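Local structure of amorpha-4,11-diene synthase (4GAX) at residues Lys211-Pro219 and Ile526-Val534; Tyr322-Glu333 and Asp344-Pro352. The protein probably cyclises farnesyl diphosphate to a sesquiterpene in a metal-dependent reaction, as expected for a plant sesquiterpene synthase. One frame throughout, in Å; residues are numbered along the deposited sequence.

Interaction 1 (Lys211-Pro219 and Ile526-Val534)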
# COMPACT_ATOMS: atom_id res chain seq x y z
N LYS A 211 15.61 7.43 -4.69
CA LYS A 211 14.74 6.80 -5.69
C LYS A 211 13.29 6.74 -5.20
O LYS A 211 12.36 6.99 -5.98
CB LYS A 211 15.25 5.40 -6.03
CG LYS A 211 14.71 4.82 -7.34
CD LYS A 211 15.79 4.03 -8.10
CE LYS A 211 16.86 4.95 -8.70
NZ LYS A 211 18.20 4.88 -8.01
N LYS A 212 13.08 6.42 -3.93
CA LYS A 212 11.73 6.40 -3.36
C LYS A 212 11.84 6.58 -1.85
O LYS A 212 12.53 5.81 -1.16
CB LYS A 212 11.01 5.08 -3.67
CG LYS A 212 9.60 5.01 -3.06
CD LYS A 212 8.90 3.67 -3.36
CE LYS A 212 8.52 3.53 -4.83
NZ LYS A 212 7.47 2.48 -5.01
N PRO A 213 11.17 7.61 -1.33
CA PRO A 213 11.31 7.81 0.11
C PRO A 213 10.60 6.72 0.91
O PRO A 213 9.68 6.05 0.40
CB PRO A 213 10.68 9.16 0.34
CG PRO A 213 9.74 9.36 -0.81
CD PRO A 213 10.35 8.67 -1.97
N LEU A 214 11.04 6.55 2.16
CA LEU A 214 10.57 5.51 3.06
C LEU A 214 9.04 5.46 3.19
O LEU A 214 8.42 4.38 3.15
CB LEU A 214 11.20 5.76 4.43
CG LEU A 214 10.83 4.84 5.58
CD1 LEU A 214 11.20 3.41 5.21
CD2 LEU A 214 11.58 5.28 6.85
N TRP A 215 8.44 6.63 3.32
CA TRP A 215 6.99 6.75 3.51
C TRP A 215 6.21 6.16 2.34
O TRP A 215 5.14 5.57 2.52
CB TRP A 215 6.61 8.21 3.72
CG TRP A 215 5.12 8.52 3.86
CD1 TRP A 215 4.44 9.48 3.17
CD2 TRP A 215 4.16 7.90 4.74
NE1 TRP A 215 3.11 9.49 3.55
CE2 TRP A 215 2.92 8.54 4.51
CE3 TRP A 215 4.23 6.86 5.68
CZ2 TRP A 215 1.75 8.17 5.20
CZ3 TRP A 215 3.07 6.50 6.36
CH2 TRP A 215 1.84 7.16 6.12
N LYS A 216 6.75 6.31 1.13
CA LYS A 216 6.08 5.81 -0.06
C LYS A 216 6.31 4.32 -0.34
O LYS A 216 5.53 3.70 -1.06
CB LYS A 216 6.46 6.66 -1.29
CG LYS A 216 5.68 7.98 -1.35
CD LYS A 216 6.22 8.97 -2.39
CE LYS A 216 6.11 8.42 -3.80
NZ LYS A 216 4.85 7.69 -3.96
N ARG A 217 7.37 3.75 0.23
CA ARG A 217 7.66 2.32 0.05
C ARG A 217 6.80 1.49 1.01
O ARG A 217 6.67 1.82 2.20
CB ARG A 217 9.15 2.03 0.30
CG ARG A 217 9.57 0.56 0.07
CD ARG A 217 11.10 0.46 -0.06
NE ARG A 217 11.71 1.47 0.77
CZ ARG A 217 12.44 2.48 0.33
NH1 ARG A 217 12.71 2.60 -0.97
NH2 ARG A 217 12.90 3.37 1.19
N LEU A 218 6.20 0.42 0.50
CA LEU A 218 5.40 -0.47 1.33
C LEU A 218 6.30 -1.05 2.43
O LEU A 218 7.44 -1.42 2.14
CB LEU A 218 4.87 -1.62 0.46
CG LEU A 218 3.48 -1.45 -0.17
CD1 LEU A 218 2.89 -0.07 0.06
CD2 LEU A 218 3.52 -1.79 -1.65
N PRO A 219 5.79 -1.16 3.66
CA PRO A 219 6.61 -1.61 4.79
C PRO A 219 7.28 -2.97 4.61
O PRO A 219 8.42 -3.11 5.05
CB PRO A 219 5.63 -1.65 5.98
CG PRO A 219 4.25 -1.36 5.40
CD PRO A 219 4.46 -0.66 4.09
N ILE A 526 -3.83 3.57 3.42
CA ILE A 526 -2.65 4.32 2.99
C ILE A 526 -1.68 3.39 2.25
O ILE A 526 -1.01 3.82 1.31
CB ILE A 526 -1.95 5.11 4.14
CG1 ILE A 526 -1.01 6.17 3.57
CG2 ILE A 526 -1.13 4.20 5.07
CD1 ILE A 526 -1.73 7.29 2.85
N ASN A 527 -1.62 2.13 2.66
CA ASN A 527 -0.73 1.18 2.00
C ASN A 527 -1.23 0.94 0.59
O ASN A 527 -0.45 0.92 -0.36
CB ASN A 527 -0.64 -0.14 2.78
CG ASN A 527 0.10 -0.01 4.10
OD1 ASN A 527 0.87 0.94 4.31
ND2 ASN A 527 -0.12 -0.97 4.99
N LEU A 528 -2.55 0.75 0.44
CA LEU A 528 -3.12 0.55 -0.89
C LEU A 528 -2.88 1.76 -1.79
O LEU A 528 -2.69 1.61 -3.00
CB LEU A 528 -4.61 0.22 -0.83
CG LEU A 528 -4.89 -1.20 -0.29
CD1 LEU A 528 -6.39 -1.41 -0.07
CD2 LEU A 528 -4.34 -2.26 -1.24
N VAL A 529 -2.89 2.97 -1.23
CA VAL A 529 -2.58 4.16 -2.04
C VAL A 529 -1.11 4.15 -2.47
O VAL A 529 -0.80 4.41 -3.63
CB VAL A 529 -2.86 5.48 -1.26
CG1 VAL A 529 -2.42 6.69 -2.08
CG2 VAL A 529 -4.34 5.60 -0.93
N HIS A 530 -0.20 3.85 -1.55
CA HIS A 530 1.22 3.79 -1.90
C HIS A 530 1.51 2.66 -2.88
O HIS A 530 2.41 2.77 -3.74
CB HIS A 530 2.08 3.66 -0.64
CG HIS A 530 2.20 4.94 0.13
ND1 HIS A 530 2.19 4.98 1.51
CD2 HIS A 530 2.32 6.22 -0.29
CE1 HIS A 530 2.31 6.24 1.91
NE2 HIS A 530 2.38 7.01 0.83
N PHE A 531 0.74 1.58 -2.79
CA PHE A 531 0.88 0.49 -3.75
C PHE A 531 0.69 0.94 -5.20
O PHE A 531 1.28 0.35 -6.14
CB PHE A 531 -0.08 -0.66 -3.43
CG PHE A 531 0.02 -1.79 -4.40
CD1 PHE A 531 1.13 -2.62 -4.40
CD2 PHE A 531 -0.97 -2.01 -5.34
CE1 PHE A 531 1.24 -3.66 -5.30
CE2 PHE A 531 -0.87 -3.06 -6.25
CZ PHE A 531 0.23 -3.89 -6.23
N LEU A 532 -0.11 1.98 -5.41
CA LEU A 532 -0.39 2.43 -6.79
C LEU A 532 0.91 2.82 -7.48
O LEU A 532 1.04 2.68 -8.70
CB LEU A 532 -1.36 3.61 -6.81
CG LEU A 532 -2.76 3.44 -6.20
CD1 LEU A 532 -3.43 4.81 -5.98
CD2 LEU A 532 -3.63 2.57 -7.08
N ASP A 533 1.87 3.31 -6.69
CA ASP A 533 3.16 3.70 -7.24
C ASP A 533 3.92 2.49 -7.78
O ASP A 533 4.68 2.61 -8.72
CB ASP A 533 4.00 4.43 -6.17
CG ASP A 533 4.97 5.43 -6.78
OD1 ASP A 533 4.60 6.12 -7.77
OD2 ASP A 533 6.11 5.53 -6.27
N VAL A 534 3.69 1.32 -7.17
CA VAL A 534 4.28 0.07 -7.63
C VAL A 534 3.47 -0.51 -8.78
O VAL A 534 4.01 -0.99 -9.79
CB VAL A 534 4.31 -0.97 -6.49
CG1 VAL A 534 4.59 -2.37 -7.03
CG2 VAL A 534 5.36 -0.57 -5.44
O HOH W 1 5.12 2.34 -3.32
O HOH W 2 7.53 2.19 -7.68
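Ile526 opens the contact by bringing CG1 to 3.8 Å from Trp215 CZ2, the two side chains crossing at about a right angle. The indole also has a polar partner outside the two segments: its NE1 is hydrogen-bonded to Asn508 OD1. At the next residue, Asn527, Leu218 CD1 packs against the backbone O, while the side-chain ND2 is hydrogen-bonded to Ser292 O. His530 is the hub. With CG beside the backbone N (chi1 -75°), its imidazole enters the bend of 211-219 and makes a T-shaped pair with Trp215: the planes stand at 81°, and His530 CE1 lies 3.5 Å from Trp215 CE2, above the indole. Lys216 CA sits over a face of the same imidazole, 3.9 Å from its centroid, in a CH-pi contact only 14° off the normal. Leu218 CD2 lies at the edge of the Phe531 ring, 3.7 Å from Phe531 CD1, with Trp288 meeting the ring from elsewhere in the chain. At Asp533, OD2 is shared by two lysines: Lys216 NZ at 3.4 Å, a weak bond within a salt bridge, and Lys212 NZ at 3.6 Å. Lys216 also forms a cation-pi contact with Trp504. Val534 ends the sequence, its CG2 lying beside Lys212 NZ and, more loosely, Leu218 CD2. Two waters extend the grip of Lys212 NZ: the first, 2.9 Å away, donates to Lys216 O and His530 O, and the second to Asp533 O. The chemistry thus changes along helix 519-535, from aromatic and aliphatic packing to charge. The ion pairs are long, so the charge of Asp533 is probably shared by both lysines, whereas the imidazole, its edge on the indole and a face under the backbone of Trp215 and Lys216, is placed mainly by packing across this contact.

Interaction 2 (Tyr322-Glu333 and Asp344-Pro352)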
# COMPACT_ATOMS: atom_id res chain seq x y z
N TYR A 322 -14.92 -7.47 -23.93
CA TYR A 322 -15.79 -8.61 -24.20
C TYR A 322 -17.31 -8.43 -24.37
O TYR A 322 -17.85 -8.69 -25.45
CB TYR A 322 -15.52 -9.72 -23.18
CG TYR A 322 -15.59 -11.08 -23.82
CD1 TYR A 322 -14.60 -11.50 -24.70
CD2 TYR A 322 -16.67 -11.91 -23.59
CE1 TYR A 322 -14.67 -12.73 -25.31
CE2 TYR A 322 -16.75 -13.14 -24.19
CZ TYR A 322 -15.75 -13.54 -25.05
OH TYR A 322 -15.83 -14.77 -25.65
N GLY A 323 -18.00 -8.02 -23.32
CA GLY A 323 -19.46 -8.02 -23.33
C GLY A 323 -20.13 -6.97 -24.20
O GLY A 323 -19.72 -5.81 -24.22
N THR A 324 -21.15 -7.39 -24.95
CA THR A 324 -22.01 -6.46 -25.67
C THR A 324 -22.89 -5.72 -24.67
O THR A 324 -23.07 -6.19 -23.55
CB THR A 324 -22.95 -7.20 -26.63
OG1 THR A 324 -23.98 -7.84 -25.86
CG2 THR A 324 -22.20 -8.25 -27.42
N TYR A 325 -23.45 -4.60 -25.08
CA TYR A 325 -24.30 -3.79 -24.20
C TYR A 325 -25.44 -4.58 -23.55
O TYR A 325 -25.66 -4.48 -22.34
CB TYR A 325 -24.85 -2.56 -24.95
CG TYR A 325 -25.92 -1.80 -24.20
CD1 TYR A 325 -25.58 -0.86 -23.23
CD2 TYR A 325 -27.27 -2.01 -24.47
CE1 TYR A 325 -26.57 -0.15 -22.54
CE2 TYR A 325 -28.25 -1.31 -23.79
CZ TYR A 325 -27.90 -0.39 -22.83
OH TYR A 325 -28.89 0.29 -22.16
N GLU A 326 -26.16 -5.38 -24.34
CA GLU A 326 -27.30 -6.13 -23.81
C GLU A 326 -26.84 -7.16 -22.78
O GLU A 326 -27.54 -7.40 -21.79
CB GLU A 326 -28.10 -6.82 -24.92
CG GLU A 326 -28.95 -5.88 -25.76
CD GLU A 326 -28.13 -5.11 -26.78
OE1 GLU A 326 -26.96 -5.49 -27.02
OE2 GLU A 326 -28.65 -4.12 -27.35
N GLU A 327 -25.68 -7.76 -23.02
CA GLU A 327 -25.13 -8.76 -22.11
C GLU A 327 -24.74 -8.10 -20.78
O GLU A 327 -25.04 -8.62 -19.70
CB GLU A 327 -23.90 -9.44 -22.75
CG GLU A 327 -24.21 -10.33 -23.98
CD GLU A 327 -22.94 -10.79 -24.70
OE1 GLU A 327 -21.86 -10.21 -24.46
OE2 GLU A 327 -23.03 -11.75 -25.50
N LEU A 328 -24.08 -6.96 -20.87
CA LEU A 328 -23.67 -6.21 -19.69
C LEU A 328 -24.87 -5.74 -18.87
O LEU A 328 -24.84 -5.79 -17.63
CB LEU A 328 -22.78 -5.03 -20.10
CG LEU A 328 -21.43 -5.42 -20.68
CD1 LEU A 328 -20.54 -4.19 -20.89
CD2 LEU A 328 -20.73 -6.43 -19.78
N LYS A 329 -25.92 -5.29 -19.55
CA LYS A 329 -27.15 -4.88 -18.89
C LYS A 329 -27.74 -6.01 -18.04
O LYS A 329 -28.12 -5.80 -16.89
CB LYS A 329 -28.20 -4.43 -19.93
CG LYS A 329 -29.54 -4.06 -19.32
CD LYS A 329 -29.75 -2.55 -19.30
CE LYS A 329 -30.48 -2.07 -20.56
NZ LYS A 329 -31.93 -1.78 -20.31
N ILE A 330 -27.80 -7.21 -18.62
CA ILE A 330 -28.29 -8.39 -17.92
C ILE A 330 -27.39 -8.78 -16.74
O ILE A 330 -27.87 -9.11 -15.65
CB ILE A 330 -28.40 -9.60 -18.87
CG1 ILE A 330 -29.41 -9.32 -19.98
CG2 ILE A 330 -28.82 -10.84 -18.11
CD1 ILE A 330 -29.45 -10.40 -21.05
N PHE A 331 -26.08 -8.75 -16.95
CA PHE A 331 -25.15 -9.12 -15.88
C PHE A 331 -25.28 -8.16 -14.69
O PHE A 331 -25.26 -8.59 -13.53
CB PHE A 331 -23.70 -9.16 -16.40
CG PHE A 331 -22.72 -9.77 -15.43
CD1 PHE A 331 -22.55 -11.15 -15.36
CD2 PHE A 331 -21.97 -8.97 -14.58
CE1 PHE A 331 -21.64 -11.73 -14.46
CE2 PHE A 331 -21.05 -9.54 -13.67
CZ PHE A 331 -20.90 -10.92 -13.62
N THR A 332 -25.43 -6.87 -14.99
CA THR A 332 -25.60 -5.85 -13.95
C THR A 332 -26.85 -6.09 -13.09
O THR A 332 -26.80 -5.92 -11.87
CB THR A 332 -25.69 -4.45 -14.56
OG1 THR A 332 -24.50 -4.17 -15.30
CG2 THR A 332 -25.89 -3.40 -13.46
N GLU A 333 -27.96 -6.49 -13.71
CA GLU A 333 -29.18 -6.76 -12.94
C GLU A 333 -29.00 -8.02 -12.10
O GLU A 333 -29.48 -8.09 -10.96
CB GLU A 333 -30.41 -6.87 -13.85
CG GLU A 333 -31.70 -7.23 -13.11
CD GLU A 333 -31.99 -6.31 -11.93
OE1 GLU A 333 -31.84 -5.08 -12.07
OE2 GLU A 333 -32.35 -6.83 -10.84
N ASP A 344 -30.12 -18.60 -14.36
CA ASP A 344 -30.78 -18.90 -15.63
C ASP A 344 -31.06 -17.66 -16.47
O ASP A 344 -31.36 -17.76 -17.67
CB ASP A 344 -32.10 -19.62 -15.38
CG ASP A 344 -31.91 -21.06 -14.98
OD1 ASP A 344 -30.91 -21.67 -15.43
OD2 ASP A 344 -32.75 -21.59 -14.23
N MET A 345 -30.97 -16.49 -15.85
CA MET A 345 -31.29 -15.26 -16.56
C MET A 345 -30.05 -14.69 -17.27
O MET A 345 -30.11 -13.66 -17.93
CB MET A 345 -31.91 -14.21 -15.61
CG MET A 345 -30.90 -13.27 -14.96
SD MET A 345 -31.64 -11.98 -13.92
CE MET A 345 -30.62 -10.57 -14.37
N ILE A 346 -28.93 -15.41 -17.15
CA ILE A 346 -27.61 -14.88 -17.50
C ILE A 346 -27.00 -15.52 -18.75
O ILE A 346 -27.06 -16.74 -18.91
CB ILE A 346 -26.66 -15.09 -16.30
CG1 ILE A 346 -27.18 -14.31 -15.08
CG2 ILE A 346 -25.24 -14.69 -16.65
CD1 ILE A 346 -26.37 -14.56 -13.81
N PRO A 347 -26.40 -14.69 -19.63
CA PRO A 347 -25.66 -15.18 -20.81
C PRO A 347 -24.68 -16.31 -20.47
O PRO A 347 -23.96 -16.22 -19.47
CB PRO A 347 -24.90 -13.94 -21.27
CG PRO A 347 -25.77 -12.81 -20.87
CD PRO A 347 -26.42 -13.22 -19.56
N GLU A 348 -24.66 -17.36 -21.30
CA GLU A 348 -23.90 -18.59 -21.02
C GLU A 348 -22.47 -18.39 -20.53
O GLU A 348 -22.06 -18.93 -19.50
CB GLU A 348 -23.90 -19.51 -22.24
CG GLU A 348 -23.91 -20.99 -21.91
CD GLU A 348 -25.20 -21.43 -21.24
OE1 GLU A 348 -25.18 -22.42 -20.48
OE2 GLU A 348 -26.23 -20.77 -21.48
N TYR A 349 -21.69 -17.60 -21.27
CA TYR A 349 -20.29 -17.39 -20.89
C TYR A 349 -20.10 -16.68 -19.55
O TYR A 349 -19.00 -16.71 -18.98
CB TYR A 349 -19.52 -16.66 -22.00
CG TYR A 349 -19.75 -15.17 -22.06
CD1 TYR A 349 -18.89 -14.29 -21.44
CD2 TYR A 349 -20.83 -14.64 -22.77
CE1 TYR A 349 -19.09 -12.92 -21.50
CE2 TYR A 349 -21.04 -13.28 -22.83
CZ TYR A 349 -20.16 -12.42 -22.20
OH TYR A 349 -20.36 -11.06 -22.26
N MET A 350 -21.15 -16.04 -19.04
CA MET A 350 -21.04 -15.30 -17.78
C MET A 350 -21.39 -16.17 -16.58
O MET A 350 -21.21 -15.75 -15.43
CB MET A 350 -21.93 -14.06 -17.80
CG MET A 350 -21.49 -12.97 -18.76
SD MET A 350 -22.84 -11.81 -19.06
CE MET A 350 -21.90 -10.33 -19.51
N LYS A 351 -21.90 -17.37 -16.84
CA LYS A 351 -22.30 -18.26 -15.75
C LYS A 351 -21.17 -18.65 -14.79
O LYS A 351 -21.34 -18.54 -13.57
CB LYS A 351 -23.04 -19.49 -16.29
CG LYS A 351 -24.39 -19.16 -16.96
CD LYS A 351 -25.19 -20.43 -17.29
CE LYS A 351 -26.61 -20.07 -17.70
NZ LYS A 351 -27.51 -21.27 -17.75
N PRO A 352 -20.00 -19.09 -15.32
CA PRO A 352 -18.96 -19.51 -14.37
C PRO A 352 -18.51 -18.39 -13.44
O PRO A 352 -18.18 -18.63 -12.28
CB PRO A 352 -17.79 -19.93 -15.27
CG PRO A 352 -18.44 -20.29 -16.60
CD PRO A 352 -19.59 -19.32 -16.73
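The capping box of Thr324 and Glu327, which starts helix 325-337, is tied to segment 344-352 through a single carboxylate oxygen. Glu327 OE1 accepts from Thr324 N at 2.9 Å and from Tyr349 OH at 2.8 Å; the two donors come from opposite faces of the carboxylate, the hydroxyl 61° out of its plane. The box is completed by a weak bond from Glu327 N to Thr324 OG1. Tyr349 is a case of one ring serving several partners. Its CG lies between the backbone N and the carbonyl carbon (chi1 78°), a setting that turns the ring toward the start of helix 325-337, where one face receives the edge of Tyr322 in an offset edge-to-face pair, planes 68° apart, with Tyr322 CD2 3.4 Å from Tyr349 CE1. Met350 CG rests against the opposite face. A phenylalanine in place of Tyr349 would keep the ring but lose the hydroxyl, and is likely to leave the cap carboxylate without its link to segment 344-352. Deeper in, Met350 SD comes obliquely to the Phe331 ring, 3.8 Å from Phe331 CD1, a Met-aromatic contact, while its CE methyl reaches the backbone oxygen of Glu327. Ile330 CG2 fits closely against the turn, 3.1 Å from Met345 O and 3.7 Å from Pro347 CD, and Met345 CE folds over the aliphatic part of Glu333. The joint therefore closes the short connection from helix 325-337 to helix 351-370, with helix 299-322 packed behind it through Ile318 and Tyr319, and helix 374-399 against Leu328 and Thr332.

Overall arrangement
The two contacts illustrate long- and short-range closure in one all-helical chain. The centre of interaction 1 is about 6 Å from the centre of the chain; it brings together segments 307 residues apart, the loop between helices 200-211 and 219-232 and the late helix 519-535. The centre of interaction 2 is about 33 Å from that of the chain; it joins successive helices, 325-337 and 351-370, with ten residues between the segments, in the family's metal-binding domain. In chain order both its segments fall between those of interaction 1. The contact centres are about 37 Å apart and the nearest atoms about 22 Å, so the two do not touch, one near the middle, the other at a peripheral helix-to-helix connection.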